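Acetylornithine aminotransferase (Aquifex aeolicus, PDB 2EH6) catalyses the pyridoxal phosphate-dependent transfer of an amino group from N(2)-acetyl-L-ornithine to 2-oxoglutarate, a step of arginine biosynthesis. Local coordinates at residues Phe90-Lys104 and Gly265-Ala277. Numbering follows the deposited sequence.
Sequences FFANSGTESVEAAIK and GSHGSTFGGNPLA. With PLP (pyridoxal-5'-phosphate), chain C; PLP (pyridoxal-5'-phosphate), chain D.
The imidazole of H267 fits between F90, A101 and K104. Its CD2 lies over one face of the F90 ring, toward the rim, 3.3 Å from CZ, with the two planes inclined at 59°. F90 reaches it because CG stands anti to the backbone N (chi1 165°), which swings the ring toward H267 and S269. The small methyl of A101 leaves room for the imidazole beside helix 95-112. Both ring nitrogens are used: K104 NZ donates to ND1 over 3.0 Å, tilted 18° from the ring plane, while a water in that plane joins NE2 to E97 O. A bend in the lysine chain at chi3 helps turn the ammonium to ND1; R130 O of the second subunit also receives a bond from NZ.

Further along, N93 sets its amide nearly upright to the F271 ring, and N93 OD1 meets F271 CB, not the ring, at 3.1 Å. Its ND2 makes a weak bond to S269 OG, and a straighter one to E97 OE1, which also accepts from N93 N; this double grip fixes the asparagine's rotation. The other carboxylate oxygen, OE2, bonds to S94 OG of the second subunit and shares a water with S269 OG and the second cofactor's phosphate.

G272 and G273 are the middle residues of a type II turn from F271 to N274. With only hydrogens on CA, G272 makes a CA-H...O contact with F91 O (3.6 Å). G273 takes the positive phi of the turn's third position, and its N lies 3.5 Å from F91 CB. N274 then caps helix 275-308, OD1 accepting from A277 N at 2.8 Å.

G95 N donates to one cofactor phosphate, as T96 N probably does in less certain geometry; T270 of the second subunit completes that site. T270 here, through N and OG1, binds the other phosphate, held also by G95 and T96 of the second subunit. Such sharing is characteristic of the dimeric active site of class-III, fold-type I aminotransferases.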
loop_
_atom_site.group_PDB
_atom_site.type_symbol
_atom_site.label_atom_id
_atom_site.label_comp_id
_atom_site.label_asym_id
_atom_site.label_seq_id
_atom_site.Cartn_x
_atom_site.Cartn_y
_atom_site.Cartn_z
ATOM N N PHE A 90 5.832 1.346 12.732
ATOM C CA PHE A 90 4.482 1.040 12.269
ATOM C C PHE A 90 4.712 0.494 10.869
ATOM O O PHE A 90 5.371 1.147 10.065
ATOM C CB PHE A 90 3.592 2.275 12.147
ATOM C CG PHE A 90 2.344 2.022 11.339
ATOM C CD1 PHE A 90 1.313 1.238 11.850
ATOM C CD2 PHE A 90 2.245 2.487 10.025
ATOM C CE1 PHE A 90 0.202 0.911 11.068
ATOM C CE2 PHE A 90 1.141 2.168 9.232
ATOM C CZ PHE A 90 0.115 1.374 9.755
ATOM N N PHE A 91 4.167 -0.684 10.578
ATOM C CA PHE A 91 4.358 -1.302 9.261
ATOM C C PHE A 91 3.249 -1.025 8.256
ATOM O O PHE A 91 2.072 -1.191 8.557
ATOM C CB PHE A 91 4.531 -2.814 9.416
ATOM C CG PHE A 91 5.853 -3.211 10.005
ATOM C CD1 PHE A 91 7.021 -3.105 9.254
ATOM C CD2 PHE A 91 5.937 -3.673 11.316
ATOM C CE1 PHE A 91 8.262 -3.450 9.799
ATOM C CE2 PHE A 91 7.172 -4.025 11.875
ATOM C CZ PHE A 91 8.340 -3.911 11.111
ATOM N N ALA A 92 3.642 -0.608 7.054
ATOM C CA ALA A 92 2.694 -0.323 5.984
ATOM C C ALA A 92 3.037 -1.227 4.792
ATOM O O ALA A 92 3.776 -2.203 4.946
ATOM C CB ALA A 92 2.778 1.150 5.586
ATOM N N ASN A 93 2.534 -0.903 3.604
ATOM C CA ASN A 93 2.801 -1.756 2.442
ATOM C C ASN A 93 3.544 -1.072 1.321
ATOM O O ASN A 93 3.910 -1.716 0.339
ATOM C CB ASN A 93 1.486 -2.290 1.881
ATOM C CG ASN A 93 0.703 -3.064 2.901
ATOM O OD1 ASN A 93 1.014 -4.220 3.192
ATOM N ND2 ASN A 93 -0.315 -2.424 3.475
ATOM N N SER A 94 3.771 0.225 1.461
ATOM C CA SER A 94 4.437 0.976 0.411
ATOM C C SER A 94 5.071 2.223 0.965
ATOM O O SER A 94 4.848 2.585 2.123
ATOM C CB SER A 94 3.420 1.392 -0.651
ATOM O OG SER A 94 2.422 2.232 -0.071
ATOM N N GLY A 95 5.837 2.887 0.114
ATOM C CA GLY A 95 6.480 4.119 0.493
ATOM C C GLY A 95 5.446 5.210 0.700
ATOM O O GLY A 95 5.555 5.994 1.642
ATOM N N THR A 96 4.433 5.268 -0.164
ATOM C CA THR A 96 3.411 6.304 -0.024
ATOM C C THR A 96 2.588 6.101 1.248
ATOM O O THR A 96 2.268 7.072 1.933
ATOM C CB THR A 96 2.472 6.378 -1.266
ATOM O OG1 THR A 96 1.718 7.601 -1.221
ATOM C CG2 THR A 96 1.515 5.193 -1.297
ATOM N N GLU A 97 2.253 4.857 1.583
ATOM C CA GLU A 97 1.494 4.612 2.808
ATOM C C GLU A 97 2.334 5.015 4.016
ATOM O O GLU A 97 1.801 5.439 5.045
ATOM C CB GLU A 97 1.112 3.138 2.959
ATOM C CG GLU A 97 0.069 2.635 1.977
ATOM C CD GLU A 97 -0.552 1.333 2.432
ATOM O OE1 GLU A 97 0.104 0.585 3.190
ATOM O OE2 GLU A 97 -1.695 1.050 2.031
ATOM N N SER A 98 3.648 4.869 3.890
ATOM C CA SER A 98 4.562 5.219 4.972
ATOM C C SER A 98 4.600 6.726 5.200
ATOM O O SER A 98 4.491 7.187 6.330
ATOM C CB SER A 98 5.968 4.692 4.667
ATOM O OG SER A 98 5.953 3.278 4.604
ATOM N N VAL A 99 4.753 7.498 4.129
ATOM C CA VAL A 99 4.776 8.945 4.273
ATOM C C VAL A 99 3.435 9.408 4.844
ATOM O O VAL A 99 3.386 10.310 5.682
ATOM C CB VAL A 99 5.062 9.628 2.921
ATOM C CG1 VAL A 99 4.766 11.121 3.002
ATOM C CG2 VAL A 99 6.528 9.410 2.546
ATOM N N GLU A 100 2.350 8.775 4.408
ATOM C CA GLU A 100 1.023 9.125 4.903
ATOM C C GLU A 100 0.962 8.926 6.423
ATOM O O GLU A 100 0.420 9.769 7.150
ATOM C CB GLU A 100 -0.048 8.256 4.235
ATOM C CG GLU A 100 -0.251 8.497 2.741
ATOM C CD GLU A 100 -1.301 9.560 2.440
ATOM O OE1 GLU A 100 -1.958 10.052 3.381
ATOM O OE2 GLU A 100 -1.484 9.895 1.251
ATOM N N ALA A 101 1.508 7.807 6.899
ATOM C CA ALA A 101 1.513 7.505 8.332
ATOM C C ALA A 101 2.324 8.550 9.095
ATOM O O ALA A 101 1.961 8.928 10.207
ATOM C CB ALA A 101 2.095 6.112 8.583
ATOM N N ALA A 102 3.420 9.006 8.493
ATOM C CA ALA A 102 4.277 10.007 9.122
ATOM C C ALA A 102 3.557 11.345 9.277
ATOM O O ALA A 102 3.624 11.972 10.337
ATOM C CB ALA A 102 5.553 10.200 8.309
ATOM N N ILE A 103 2.881 11.779 8.215
ATOM C CA ILE A 103 2.133 13.036 8.220
ATOM C C ILE A 103 1.044 12.992 9.283
ATOM O O ILE A 103 0.833 13.959 10.021
ATOM C CB ILE A 103 1.483 13.295 6.841
ATOM C CG1 ILE A 103 2.577 13.576 5.807
ATOM C CG2 ILE A 103 0.488 14.459 6.926
ATOM C CD1 ILE A 103 2.068 13.634 4.383
ATOM N N LYS A 104 0.352 11.864 9.367
ATOM C CA LYS A 104 -0.707 11.699 10.351
ATOM C C LYS A 104 -0.152 11.727 11.771
ATOM O O LYS A 104 -0.699 12.408 12.647
ATOM C CB LYS A 104 -1.461 10.387 10.114
ATOM C CG LYS A 104 -2.219 10.356 8.798
ATOM C CD LYS A 104 -3.035 9.077 8.627
ATOM C CE LYS A 104 -4.171 8.988 9.632
ATOM N NZ LYS A 104 -4.983 7.747 9.457
ATOM N N GLY A 265 -6.485 2.411 17.658
ATOM C CA GLY A 265 -7.540 2.829 16.754
ATOM C C GLY A 265 -7.244 4.063 15.924
ATOM O O GLY A 265 -8.000 4.394 15.010
ATOM N N SER A 266 -6.144 4.743 16.227
ATOM C CA SER A 266 -5.777 5.957 15.506
ATOM C C SER A 266 -5.279 5.710 14.083
ATOM O O SER A 266 -5.374 6.590 13.229
ATOM C CB SER A 266 -4.707 6.723 16.284
ATOM O OG SER A 266 -3.504 5.979 16.380
ATOM N N HIS A 267 -4.742 4.522 13.827
ATOM C CA HIS A 267 -4.235 4.205 12.496
ATOM C C HIS A 267 -4.095 2.694 12.365
ATOM O O HIS A 267 -4.157 1.970 13.356
ATOM C CB HIS A 267 -2.881 4.889 12.278
ATOM C CG HIS A 267 -2.410 4.878 10.854
ATOM N ND1 HIS A 267 -3.107 5.489 9.833
ATOM C CD2 HIS A 267 -1.309 4.334 10.283
ATOM C CE1 HIS A 267 -2.456 5.323 8.697
ATOM N NE2 HIS A 267 -1.362 4.625 8.942
ATOM N N GLY A 268 -3.918 2.221 11.137
ATOM C CA GLY A 268 -3.787 0.795 10.921
ATOM C C GLY A 268 -3.681 0.463 9.446
ATOM O O GLY A 268 -3.812 1.343 8.589
ATOM N N SER A 269 -3.433 -0.813 9.166
ATOM C CA SER A 269 -3.295 -1.321 7.803
ATOM C C SER A 269 -3.663 -2.801 7.826
ATOM O O SER A 269 -3.214 -3.541 8.701
ATOM C CB SER A 269 -1.846 -1.160 7.327
ATOM O OG SER A 269 -1.657 -1.734 6.046
ATOM N N THR A 270 -4.488 -3.236 6.879
ATOM C CA THR A 270 -4.886 -4.636 6.849
ATOM C C THR A 270 -3.694 -5.545 6.530
ATOM O O THR A 270 -3.420 -6.494 7.269
ATOM C CB THR A 270 -6.007 -4.892 5.810
ATOM O OG1 THR A 270 -7.164 -4.110 6.142
ATOM C CG2 THR A 270 -6.397 -6.366 5.805
ATOM N N PHE A 271 -2.984 -5.249 5.443
ATOM C CA PHE A 271 -1.832 -6.065 5.030
ATOM C C PHE A 271 -0.528 -5.717 5.748
ATOM O O PHE A 271 0.442 -6.488 5.708
ATOM C CB PHE A 271 -1.568 -5.914 3.529
ATOM C CG PHE A 271 -2.688 -6.382 2.647
ATOM C CD1 PHE A 271 -3.262 -7.637 2.818
ATOM C CD2 PHE A 271 -3.128 -5.583 1.596
ATOM C CE1 PHE A 271 -4.259 -8.091 1.951
ATOM C CE2 PHE A 271 -4.125 -6.027 0.723
ATOM C CZ PHE A 271 -4.688 -7.278 0.899
ATOM N N GLY A 272 -0.493 -4.553 6.386
ATOM C CA GLY A 272 0.721 -4.124 7.056
ATOM C C GLY A 272 1.303 -5.089 8.071
ATOM O O GLY A 272 0.593 -5.573 8.956
ATOM N N GLY A 273 2.598 -5.376 7.934
ATOM C CA GLY A 273 3.273 -6.260 8.874
ATOM C C GLY A 273 2.939 -7.737 8.789
ATOM O O GLY A 273 3.097 -8.475 9.764
ATOM N N ASN A 274 2.483 -8.180 7.625
ATOM C CA ASN A 274 2.146 -9.580 7.442
ATOM C C ASN A 274 3.460 -10.376 7.556
ATOM O O ASN A 274 4.541 -9.835 7.343
ATOM C CB ASN A 274 1.483 -9.765 6.074
ATOM C CG ASN A 274 2.424 -9.481 4.940
ATOM O OD1 ASN A 274 3.291 -10.299 4.629
ATOM N ND2 ASN A 274 2.279 -8.309 4.318
ATOM N N PRO A 275 3.379 -11.668 7.899
ATOM C CA PRO A 275 4.592 -12.487 8.037
ATOM C C PRO A 275 5.477 -12.655 6.799
ATOM O O PRO A 275 6.676 -12.891 6.929
ATOM C CB PRO A 275 4.054 -13.819 8.570
ATOM C CG PRO A 275 2.649 -13.865 8.034
ATOM C CD PRO A 275 2.175 -12.447 8.233
ATOM N N LEU A 276 4.907 -12.519 5.606
ATOM C CA LEU A 276 5.705 -12.670 4.395
ATOM C C LEU A 276 6.620 -11.459 4.206
ATOM O O LEU A 276 7.813 -11.599 3.933
ATOM C CB LEU A 276 4.793 -12.834 3.179
ATOM C CG LEU A 276 5.502 -13.246 1.885
ATOM C CD1 LEU A 276 6.075 -14.645 2.051
ATOM C CD2 LEU A 276 4.526 -13.205 0.723
ATOM N N ALA A 277 6.056 -10.267 4.359
ATOM C CA ALA A 277 6.816 -9.033 4.219
ATOM C C ALA A 277 7.896 -8.939 5.298
ATOM O O ALA A 277 9.032 -8.528 5.034
ATOM C CB ALA A 277 5.874 -7.830 4.322
HETATM N N1 PLP C . 9.049 8.630 -1.417
HETATM C C2 PLP C . 10.253 8.497 -2.004
HETATM C C2A PLP C . 11.418 9.332 -1.539
HETATM C C3 PLP C . 10.436 7.576 -3.056
HETATM O O3 PLP C . 11.658 7.438 -3.653
HETATM C C4 PLP C . 9.317 6.788 -3.485
HETATM C C4A PLP C . 9.513 5.810 -4.582
HETATM C C5 PLP C . 8.037 6.972 -2.822
HETATM C C6 PLP C . 7.960 7.913 -1.786
HETATM C C5A PLP C . 6.811 6.173 -3.235
HETATM O O4P PLP C . 6.939 4.831 -2.761
HETATM P P PLP C . 5.635 3.977 -3.214
HETATM O O1P PLP C . 5.801 2.595 -2.709
HETATM O O2P PLP C . 4.289 4.593 -2.620
HETATM O O3P PLP C . 5.545 3.965 -4.821
HETATM N N1 PLP D . -12.248 -0.094 2.237
HETATM C C2 PLP D . -13.037 -1.071 2.716
HETATM C C2A PLP D . -14.485 -1.136 2.302
HETATM C C3 PLP D . -12.520 -2.039 3.603
HETATM O O3 PLP D . -13.314 -3.034 4.092
HETATM C C4 PLP D . -11.143 -1.959 3.981
HETATM C C4A PLP D . -10.591 -2.985 4.904
HETATM C C5 PLP D . -10.333 -0.880 3.440
HETATM C C6 PLP D . -10.939 0.030 2.565
HETATM C C5A PLP D . -8.870 -0.731 3.806
HETATM O O4P PLP D . -8.113 -1.723 3.118
HETATM P P PLP D . -6.549 -1.573 3.516
HETATM O O1P PLP D . -6.010 -0.262 3.117
HETATM O O2P PLP D . -6.365 -1.768 5.105
HETATM O O3P PLP D . -5.755 -2.731 2.732
HETATM O O HOH W 1 4.120 -4.852 5.623
HETATM O O HOH W 2 -0.142 3.946 6.628
HETATM O O HOH W 3 -3.099 -0.467 4.120
HETATM O O HOH W 4 -7.231 7.313 11.153
#